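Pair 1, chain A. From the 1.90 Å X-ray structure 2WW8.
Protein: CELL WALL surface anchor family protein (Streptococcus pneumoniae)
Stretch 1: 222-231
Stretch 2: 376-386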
# COMPACT_ATOMS: atom_id res chain seq x y z
N SER A 222 33.05 12.48 -6.10
CA SER A 222 33.27 12.41 -7.54
C SER A 222 33.94 11.10 -8.01
O SER A 222 34.14 10.90 -9.24
CB SER A 222 34.05 13.66 -7.98
OG SER A 222 35.33 13.59 -7.38
N VAL A 223 34.28 10.23 -7.05
CA VAL A 223 34.95 8.99 -7.36
C VAL A 223 34.02 7.82 -6.98
O VAL A 223 33.98 7.43 -5.82
CB VAL A 223 36.35 8.92 -6.67
CG1 VAL A 223 37.11 7.69 -6.96
CG2 VAL A 223 37.25 10.08 -7.15
N PRO A 224 33.33 7.24 -7.99
CA PRO A 224 32.45 6.11 -7.74
C PRO A 224 33.31 4.86 -7.60
O PRO A 224 34.54 4.92 -7.77
CB PRO A 224 31.57 6.11 -8.99
CG PRO A 224 32.54 6.44 -10.05
CD PRO A 224 33.37 7.56 -9.43
N LEU A 225 32.65 3.76 -7.25
CA LEU A 225 33.32 2.46 -7.06
C LEU A 225 33.14 1.52 -8.23
O LEU A 225 32.04 1.43 -8.77
CB LEU A 225 32.71 1.73 -5.86
CG LEU A 225 32.69 2.51 -4.54
CD1 LEU A 225 31.93 1.66 -3.51
CD2 LEU A 225 34.12 2.81 -4.04
N ASP A 226 34.21 0.81 -8.60
CA ASP A 226 34.22 -0.31 -9.53
C ASP A 226 34.69 -1.52 -8.70
O ASP A 226 35.84 -1.59 -8.27
CB ASP A 226 35.19 -0.07 -10.73
CG ASP A 226 34.57 0.79 -11.85
OD1 ASP A 226 33.33 0.82 -12.03
OD2 ASP A 226 35.33 1.50 -12.53
N VAL A 227 33.81 -2.48 -8.51
CA VAL A 227 34.00 -3.53 -7.53
C VAL A 227 33.91 -4.92 -8.18
O VAL A 227 32.97 -5.21 -8.89
CB VAL A 227 32.92 -3.45 -6.41
CG1 VAL A 227 33.24 -4.49 -5.36
CG2 VAL A 227 32.86 -2.00 -5.78
N VAL A 228 34.90 -5.78 -7.91
CA VAL A 228 34.74 -7.19 -8.28
C VAL A 228 34.57 -8.02 -6.98
O VAL A 228 35.30 -7.85 -5.99
CB VAL A 228 36.00 -7.72 -8.99
CG1 VAL A 228 35.84 -9.26 -9.31
CG2 VAL A 228 36.27 -6.86 -10.31
N ILE A 229 33.59 -8.90 -6.98
CA ILE A 229 33.45 -9.85 -5.83
C ILE A 229 33.96 -11.22 -6.26
O ILE A 229 33.52 -11.71 -7.30
CB ILE A 229 32.01 -9.96 -5.40
CG1 ILE A 229 31.59 -8.61 -4.87
CG2 ILE A 229 31.80 -11.11 -4.36
CD1 ILE A 229 30.13 -8.50 -4.52
N LEU A 230 34.90 -11.79 -5.51
CA LEU A 230 35.39 -13.12 -5.86
C LEU A 230 34.82 -14.07 -4.83
O LEU A 230 34.95 -13.81 -3.64
CB LEU A 230 36.90 -13.27 -5.66
CG LEU A 230 37.84 -12.42 -6.51
CD1 LEU A 230 39.30 -12.72 -6.18
CD2 LEU A 230 37.55 -12.82 -7.96
N LEU A 231 34.20 -15.15 -5.27
CA LEU A 231 33.46 -15.96 -4.32
C LEU A 231 33.86 -17.45 -4.50
O LEU A 231 33.66 -18.02 -5.58
CB LEU A 231 31.98 -15.79 -4.60
CG LEU A 231 31.04 -16.73 -3.79
CD1 LEU A 231 31.22 -16.55 -2.27
CD2 LEU A 231 29.52 -16.47 -4.20
N GLN A 376 38.57 5.15 -15.41
CA GLN A 376 39.80 5.85 -15.02
C GLN A 376 39.72 6.50 -13.61
O GLN A 376 40.61 6.32 -12.77
CB GLN A 376 40.16 6.91 -16.06
CG GLN A 376 41.45 7.69 -15.64
CD GLN A 376 41.86 8.79 -16.60
OE1 GLN A 376 41.79 9.97 -16.25
NE2 GLN A 376 42.27 8.42 -17.83
N ASN A 377 38.66 7.25 -13.39
CA ASN A 377 38.38 7.90 -12.13
C ASN A 377 37.35 7.14 -11.33
O ASN A 377 36.14 7.46 -11.39
CB ASN A 377 37.71 9.24 -12.42
CG ASN A 377 38.58 10.14 -13.28
OD1 ASN A 377 39.70 10.45 -12.89
ND2 ASN A 377 38.10 10.50 -14.49
N SER A 378 37.82 6.11 -10.65
CA SER A 378 36.99 5.24 -9.82
C SER A 378 37.91 4.64 -8.78
O SER A 378 39.15 4.53 -9.00
CB SER A 378 36.27 4.16 -10.63
OG SER A 378 37.14 3.13 -11.08
N GLN A 379 37.30 4.27 -7.65
CA GLN A 379 38.01 3.55 -6.63
C GLN A 379 37.81 2.06 -6.94
O GLN A 379 36.67 1.62 -7.02
CB GLN A 379 37.36 3.82 -5.29
CG GLN A 379 38.22 3.23 -4.13
CD GLN A 379 37.85 3.85 -2.74
OE1 GLN A 379 36.96 4.72 -2.64
NE2 GLN A 379 38.52 3.36 -1.67
N LYS A 380 38.89 1.31 -7.11
CA LYS A 380 38.77 -0.09 -7.61
C LYS A 380 38.91 -1.03 -6.42
O LYS A 380 39.85 -0.90 -5.64
CB LYS A 380 39.82 -0.40 -8.69
CG LYS A 380 39.53 0.46 -9.94
CD LYS A 380 40.75 1.12 -10.53
CE LYS A 380 40.48 2.02 -11.72
NZ LYS A 380 40.37 3.51 -11.51
N VAL A 381 37.94 -1.94 -6.23
CA VAL A 381 37.83 -2.73 -5.02
C VAL A 381 37.64 -4.20 -5.39
O VAL A 381 36.92 -4.49 -6.33
CB VAL A 381 36.63 -2.23 -4.16
CG1 VAL A 381 36.50 -2.97 -2.77
CG2 VAL A 381 36.75 -0.67 -3.94
N ILE A 382 38.27 -5.10 -4.64
CA ILE A 382 37.93 -6.53 -4.65
C ILE A 382 37.51 -6.92 -3.24
O ILE A 382 38.22 -6.58 -2.25
CB ILE A 382 39.18 -7.36 -5.09
CG1 ILE A 382 39.62 -6.90 -6.51
CG2 ILE A 382 39.01 -8.87 -4.92
CD1 ILE A 382 41.07 -7.33 -6.82
N PHE A 383 36.33 -7.55 -3.17
CA PHE A 383 35.90 -8.32 -1.99
C PHE A 383 36.07 -9.84 -2.31
O PHE A 383 35.46 -10.37 -3.22
CB PHE A 383 34.41 -8.01 -1.66
CG PHE A 383 34.18 -6.66 -1.07
CD1 PHE A 383 34.28 -6.47 0.30
CD2 PHE A 383 33.82 -5.58 -1.90
CE1 PHE A 383 34.03 -5.19 0.84
CE2 PHE A 383 33.57 -4.34 -1.37
CZ PHE A 383 33.67 -4.12 -0.01
N HIS A 384 36.90 -10.52 -1.56
CA HIS A 384 37.15 -11.91 -1.82
C HIS A 384 36.65 -12.72 -0.60
O HIS A 384 37.12 -12.54 0.55
CB HIS A 384 38.65 -12.06 -1.88
CG HIS A 384 39.09 -13.46 -2.21
ND1 HIS A 384 40.42 -13.81 -2.27
CD2 HIS A 384 38.40 -14.56 -2.59
CE1 HIS A 384 40.53 -15.09 -2.59
NE2 HIS A 384 39.32 -15.57 -2.79
N ILE A 385 35.73 -13.62 -0.88
CA ILE A 385 35.18 -14.46 0.16
C ILE A 385 35.73 -15.87 -0.12
O ILE A 385 35.51 -16.45 -1.21
CB ILE A 385 33.64 -14.49 0.12
CG1 ILE A 385 33.09 -13.10 0.47
CG2 ILE A 385 33.03 -15.60 1.05
CD1 ILE A 385 31.73 -12.84 -0.22
N THR A 386 36.42 -16.43 0.87
CA THR A 386 36.93 -17.78 0.62
C THR A 386 36.88 -18.64 1.89
O THR A 386 36.89 -18.08 3.01
CB THR A 386 38.37 -17.68 0.06
OG1 THR A 386 38.99 -18.96 0.04
CG2 THR A 386 39.22 -16.71 0.83
O HOH W 1 34.63 10.26 -11.87
O HOH W 2 36.22 7.07 -3.63

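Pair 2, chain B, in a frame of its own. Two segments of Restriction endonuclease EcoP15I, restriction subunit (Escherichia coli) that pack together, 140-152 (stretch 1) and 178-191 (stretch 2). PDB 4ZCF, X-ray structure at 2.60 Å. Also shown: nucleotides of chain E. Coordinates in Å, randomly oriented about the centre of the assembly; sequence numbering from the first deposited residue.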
# COMPACT_ATOMS: atom_id res chain seq x y z
N TYR B 140 31.79 6.32 -1.20
CA TYR B 140 31.42 6.07 -2.60
C TYR B 140 30.50 7.06 -3.29
O TYR B 140 30.37 6.99 -4.52
CB TYR B 140 30.82 4.65 -2.75
CG TYR B 140 31.79 3.53 -2.43
CD1 TYR B 140 31.93 3.06 -1.13
CD2 TYR B 140 32.58 2.97 -3.43
CE1 TYR B 140 32.85 2.05 -0.82
CE2 TYR B 140 33.46 1.93 -3.14
CZ TYR B 140 33.60 1.48 -1.83
OH TYR B 140 34.47 0.47 -1.54
N LYS B 141 29.82 7.95 -2.53
CA LYS B 141 28.80 8.89 -3.03
C LYS B 141 27.69 8.07 -3.72
O LYS B 141 27.24 8.39 -4.82
CB LYS B 141 29.42 9.94 -3.95
N ARG B 142 27.30 6.96 -3.05
CA ARG B 142 26.28 6.01 -3.48
C ARG B 142 25.25 5.77 -2.39
O ARG B 142 25.55 5.86 -1.20
CB ARG B 142 26.91 4.66 -3.90
CG ARG B 142 27.77 4.71 -5.15
CD ARG B 142 26.98 5.01 -6.40
NE ARG B 142 27.79 4.84 -7.61
CZ ARG B 142 28.52 5.80 -8.17
NH1 ARG B 142 28.56 7.02 -7.64
NH2 ARG B 142 29.22 5.55 -9.28
N GLU B 143 24.02 5.43 -2.82
CA GLU B 143 22.89 5.12 -1.94
C GLU B 143 22.42 3.72 -2.27
O GLU B 143 22.27 3.39 -3.44
CB GLU B 143 21.73 6.10 -2.17
CG GLU B 143 22.08 7.57 -2.06
CD GLU B 143 22.43 8.11 -0.68
OE1 GLU B 143 22.10 7.45 0.34
OE2 GLU B 143 23.01 9.22 -0.64
N LEU B 144 22.18 2.90 -1.26
CA LEU B 144 21.65 1.59 -1.56
C LEU B 144 20.14 1.54 -1.32
O LEU B 144 19.64 2.03 -0.30
CB LEU B 144 22.43 0.42 -0.91
CG LEU B 144 22.45 0.31 0.62
CD1 LEU B 144 21.26 -0.48 1.14
CD2 LEU B 144 23.70 -0.41 1.06
N ARG B 145 19.40 1.05 -2.32
CA ARG B 145 17.96 0.85 -2.27
C ARG B 145 17.82 -0.64 -2.05
O ARG B 145 18.47 -1.45 -2.73
CB ARG B 145 17.26 1.31 -3.57
CG ARG B 145 17.31 2.82 -3.82
CD ARG B 145 16.51 3.64 -2.80
NE ARG B 145 16.95 5.05 -2.79
CZ ARG B 145 17.96 5.52 -2.05
NH1 ARG B 145 18.63 4.72 -1.23
NH2 ARG B 145 18.29 6.80 -2.13
N THR B 146 17.08 -1.00 -1.00
CA THR B 146 16.90 -2.37 -0.56
C THR B 146 15.46 -2.81 -0.77
O THR B 146 14.53 -2.09 -0.41
CB THR B 146 17.54 -2.58 0.84
OG1 THR B 146 17.35 -3.92 1.29
CG2 THR B 146 17.02 -1.60 1.86
N TYR B 147 15.28 -3.96 -1.43
CA TYR B 147 13.99 -4.57 -1.77
C TYR B 147 13.98 -5.91 -1.08
O TYR B 147 14.76 -6.80 -1.41
CB TYR B 147 13.85 -4.72 -3.30
CG TYR B 147 14.17 -3.45 -4.06
CD1 TYR B 147 15.46 -3.19 -4.50
CD2 TYR B 147 13.18 -2.50 -4.32
CE1 TYR B 147 15.77 -2.00 -5.15
CE2 TYR B 147 13.48 -1.31 -4.99
CZ TYR B 147 14.79 -1.06 -5.38
OH TYR B 147 15.10 0.11 -6.03
N VAL B 148 13.12 -6.05 -0.08
CA VAL B 148 13.05 -7.26 0.71
C VAL B 148 11.88 -8.09 0.27
O VAL B 148 10.76 -7.60 0.33
CB VAL B 148 13.03 -6.94 2.24
CG1 VAL B 148 13.19 -8.21 3.07
CG2 VAL B 148 14.11 -5.93 2.59
N VAL B 149 12.13 -9.34 -0.19
CA VAL B 149 11.10 -10.30 -0.62
C VAL B 149 10.49 -10.92 0.65
O VAL B 149 11.18 -11.60 1.41
CB VAL B 149 11.62 -11.38 -1.60
CG1 VAL B 149 10.52 -12.39 -1.93
CG2 VAL B 149 12.17 -10.75 -2.88
N GLU B 150 9.19 -10.64 0.88
CA GLU B 150 8.45 -11.09 2.05
C GLU B 150 7.20 -11.86 1.66
O GLU B 150 6.46 -11.45 0.77
CB GLU B 150 8.05 -9.89 2.92
CG GLU B 150 9.21 -9.08 3.46
CD GLU B 150 8.86 -7.63 3.73
OE1 GLU B 150 8.80 -7.25 4.93
OE2 GLU B 150 8.65 -6.87 2.76
N SER B 151 6.96 -12.98 2.36
CA SER B 151 5.77 -13.81 2.19
C SER B 151 4.56 -12.97 2.65
O SER B 151 4.63 -12.32 3.70
CB SER B 151 5.91 -15.06 3.05
OG SER B 151 4.72 -15.84 3.09
N GLN B 152 3.50 -12.92 1.83
CA GLN B 152 2.27 -12.16 2.12
C GLN B 152 1.25 -13.05 2.88
O GLN B 152 0.55 -13.85 2.27
CB GLN B 152 1.66 -11.58 0.83
N LYS B 178 22.10 7.84 -10.87
CA LYS B 178 23.36 7.10 -10.98
C LYS B 178 24.01 6.84 -9.62
O LYS B 178 24.96 6.05 -9.52
CB LYS B 178 24.35 7.75 -11.98
CG LYS B 178 24.30 9.29 -12.04
CD LYS B 178 24.42 9.80 -13.48
CE LYS B 178 23.50 10.97 -13.78
NZ LYS B 178 23.46 11.29 -15.24
N LYS B 179 23.46 7.49 -8.57
CA LYS B 179 23.90 7.38 -7.18
C LYS B 179 23.29 6.17 -6.46
O LYS B 179 23.61 5.93 -5.30
CB LYS B 179 23.58 8.67 -6.42
N TYR B 180 22.44 5.38 -7.14
CA TYR B 180 21.79 4.24 -6.51
C TYR B 180 22.23 2.87 -6.97
O TYR B 180 22.27 2.58 -8.17
CB TYR B 180 20.25 4.30 -6.62
CG TYR B 180 19.63 5.67 -6.47
CD1 TYR B 180 19.77 6.39 -5.28
CD2 TYR B 180 18.83 6.21 -7.47
CE1 TYR B 180 19.18 7.65 -5.13
CE2 TYR B 180 18.21 7.45 -7.31
CZ TYR B 180 18.40 8.17 -6.14
OH TYR B 180 17.80 9.40 -5.99
N ILE B 181 22.46 2.00 -5.99
CA ILE B 181 22.73 0.57 -6.14
C ILE B 181 21.42 -0.08 -5.65
O ILE B 181 20.89 0.33 -4.60
CB ILE B 181 23.97 0.12 -5.32
CG1 ILE B 181 25.27 0.66 -5.95
CG2 ILE B 181 24.04 -1.40 -5.21
CD1 ILE B 181 26.35 0.93 -4.97
N HIS B 182 20.87 -1.04 -6.41
CA HIS B 182 19.62 -1.71 -6.09
C HIS B 182 19.88 -3.14 -5.59
O HIS B 182 20.51 -3.93 -6.29
CB HIS B 182 18.66 -1.69 -7.30
CG HIS B 182 18.42 -0.32 -7.86
ND1 HIS B 182 17.58 0.59 -7.23
CD2 HIS B 182 18.94 0.27 -8.96
CE1 HIS B 182 17.62 1.69 -7.96
NE2 HIS B 182 18.42 1.54 -9.02
N VAL B 183 19.40 -3.47 -4.39
CA VAL B 183 19.64 -4.80 -3.82
C VAL B 183 18.40 -5.60 -3.35
O VAL B 183 17.63 -5.14 -2.51
CB VAL B 183 20.85 -4.82 -2.84
CG1 VAL B 183 20.59 -4.01 -1.58
CG2 VAL B 183 21.26 -6.24 -2.51
N LEU B 184 18.24 -6.81 -3.90
CA LEU B 184 17.17 -7.74 -3.55
C LEU B 184 17.59 -8.73 -2.47
O LEU B 184 18.41 -9.61 -2.73
CB LEU B 184 16.63 -8.48 -4.78
CG LEU B 184 15.32 -9.25 -4.55
CD1 LEU B 184 14.13 -8.32 -4.57
CD2 LEU B 184 15.13 -10.32 -5.59
N VAL B 185 17.02 -8.60 -1.28
CA VAL B 185 17.27 -9.54 -0.19
C VAL B 185 16.10 -10.57 -0.19
O VAL B 185 14.93 -10.18 -0.11
CB VAL B 185 17.47 -8.85 1.18
CG1 VAL B 185 18.01 -9.83 2.22
CG2 VAL B 185 18.39 -7.63 1.05
N ILE B 186 16.44 -11.87 -0.33
CA ILE B 186 15.51 -13.01 -0.41
C ILE B 186 16.05 -14.23 0.35
O ILE B 186 17.25 -14.50 0.31
CB ILE B 186 15.19 -13.36 -1.92
CG1 ILE B 186 14.04 -14.38 -2.05
CG2 ILE B 186 16.46 -13.81 -2.68
CD1 ILE B 186 13.36 -14.42 -3.42
N ASN B 187 15.17 -14.95 1.05
CA ASN B 187 15.49 -16.16 1.81
C ASN B 187 15.19 -17.41 0.97
O ASN B 187 14.69 -17.27 -0.14
CB ASN B 187 14.81 -16.18 3.19
CG ASN B 187 13.30 -16.18 3.14
OD1 ASN B 187 12.67 -15.29 2.56
ND2 ASN B 187 12.70 -17.19 3.77
N SER B 188 15.57 -18.60 1.45
CA SER B 188 15.40 -19.88 0.76
C SER B 188 13.94 -20.28 0.54
O SER B 188 13.60 -20.80 -0.54
CB SER B 188 16.12 -21.00 1.50
OG SER B 188 17.51 -20.72 1.51
N GLY B 189 13.10 -20.04 1.56
CA GLY B 189 11.67 -20.31 1.53
C GLY B 189 10.95 -19.58 0.41
O GLY B 189 10.01 -20.12 -0.18
N MET B 190 11.42 -18.36 0.09
CA MET B 190 10.85 -17.53 -0.97
C MET B 190 11.38 -17.89 -2.35
O MET B 190 10.62 -17.80 -3.32
CB MET B 190 10.96 -16.02 -0.67
CG MET B 190 9.99 -15.54 0.44
SD MET B 190 8.25 -16.06 0.25
CE MET B 190 7.79 -15.21 -1.26
N ILE B 191 12.65 -18.33 -2.43
CA ILE B 191 13.26 -18.81 -3.67
C ILE B 191 12.45 -20.06 -4.13
O ILE B 191 12.12 -20.20 -5.32
CB ILE B 191 14.78 -19.10 -3.41
CG1 ILE B 191 15.61 -17.81 -3.28
CG2 ILE B 191 15.41 -20.08 -4.44
CD1 ILE B 191 16.02 -17.08 -4.60
P DT E 6 8.85 -17.63 4.52
OP1 DT E 6 9.67 -16.73 3.68
OP2 DT E 6 8.00 -17.03 5.56
O5' DT E 6 7.86 -18.45 3.59
C5' DT E 6 8.21 -19.39 2.60
C4' DT E 6 6.95 -20.00 1.98
O4' DT E 6 6.43 -21.08 2.79
C3' DT E 6 5.80 -19.02 1.80
O3' DT E 6 5.40 -19.05 0.45
C2' DT E 6 4.72 -19.45 2.80
C1' DT E 6 5.05 -20.93 2.99
N1 DT E 6 4.68 -21.53 4.32
C2 DT E 6 4.08 -22.77 4.32
O2 DT E 6 3.77 -23.36 3.30
N3 DT E 6 3.83 -23.29 5.57
C4 DT E 6 4.11 -22.71 6.81
O4 DT E 6 3.81 -23.29 7.86
C5 DT E 6 4.78 -21.44 6.74
C7 DT E 6 5.15 -20.74 8.02
C6 DT E 6 5.03 -20.93 5.52
P DA E 7 4.34 -18.02 -0.16
OP1 DA E 7 4.65 -17.77 -1.58
OP2 DA E 7 4.17 -16.85 0.73
O5' DA E 7 3.05 -18.97 -0.06
C5' DA E 7 3.04 -20.24 -0.72
C4' DA E 7 1.67 -20.90 -0.61
O4' DA E 7 1.49 -21.49 0.70
C3' DA E 7 0.47 -19.99 -0.87
O3' DA E 7 -0.38 -20.63 -1.85
C2' DA E 7 -0.17 -19.78 0.50
C1' DA E 7 0.32 -20.98 1.30
N9 DA E 7 0.63 -20.77 2.71
C8 DA E 7 1.26 -19.72 3.32
N7 DA E 7 1.43 -19.87 4.62
C5 DA E 7 0.89 -21.11 4.87
C6 DA E 7 0.71 -21.86 6.05
N6 DA E 7 1.12 -21.47 7.27
N1 DA E 7 0.13 -23.08 5.93
C2 DA E 7 -0.32 -23.50 4.73
N3 DA E 7 -0.19 -22.89 3.56
C4 DA E 7 0.42 -21.69 3.70

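Both pairs are two parallel β-strands, and 14 central residues superpose with an RMSD of 0.4 Å. The strand axes approach to 4.7 Å in pair 1 and 4.6 Å in pair 2, their directions differing by 12° and 25°. In each, one strand's alternate residues both donate and accept, so the hydrogen bonds fan out to residues flanking the bridged partner. Asp A226 N donates to Gln A379 O (3.0 Å) and Asp A226 O accepts from Val A381 N (2.9 Å). The matching Arg B145 bonds likewise, N to Ile B181 O and O to Val B183 N, both 2.8 Å. Because these bonds use main-chain atoms alone, acid and base can occupy the same position.

The face carrying Leu A225, Val A227 and Ile A229 matches that of Leu B144, Thr B146 and Val B148. Branching at CB suits Val, Ile and Thr to extended backbone. Val A381 and Val B183 nearly coincide, but with chi1 t and p respectively. Phe A383 turns its ring edge to Val A227, CD2 lying 3.7 Å from CG1; at the matching positions the smaller Val B185 meets Thr B146, CG2 to OG1 at 3.9 Å.

The other face differs more. Asp A226 is short, and its OD2 lies 2.8 Å from Ser A378 OG, close enough for a hydrogen bond. Arg B145 and Tyr B180 fill the same positions with long, flat groups: Tyr B180 CD1 lies over one face of the guanidinium, and NH2 comes within 3.2 Å of CE1. One step on, Val A228 and Ile A382 make a loose apolar contact, CB to CG1 at 4.5 Å. Their counterparts are Tyr B147 and Leu B184, where Tyr B147 CB packs on Leu B184 CD1 (3.8 Å) while its hydroxyl extends to His B182, with OH and ND1 hydrogen-bonded at 2.8 Å.

The longer Leu A230 reaches back to Ile A382, CD1 to CG2 at 4.1 Å, and sets CD1 over the face of His A384, 4.1 Å from the ring centroid. Its counterpart Val B149 instead packs on Leu B184 (CG2 to CD1, 3.6 Å) and, with both methyls, on Ile B186 (closest pair CG1 to CD1, 3.8 Å). Beyond this the paths part: pair 1 remains strand, whereas in pair 2 Asn B187 occupies the N-cap position of a helix, and its ND2 donates to OP1 of DT6 at 3.1 Å, a DNA contact fitting for a restriction subunit.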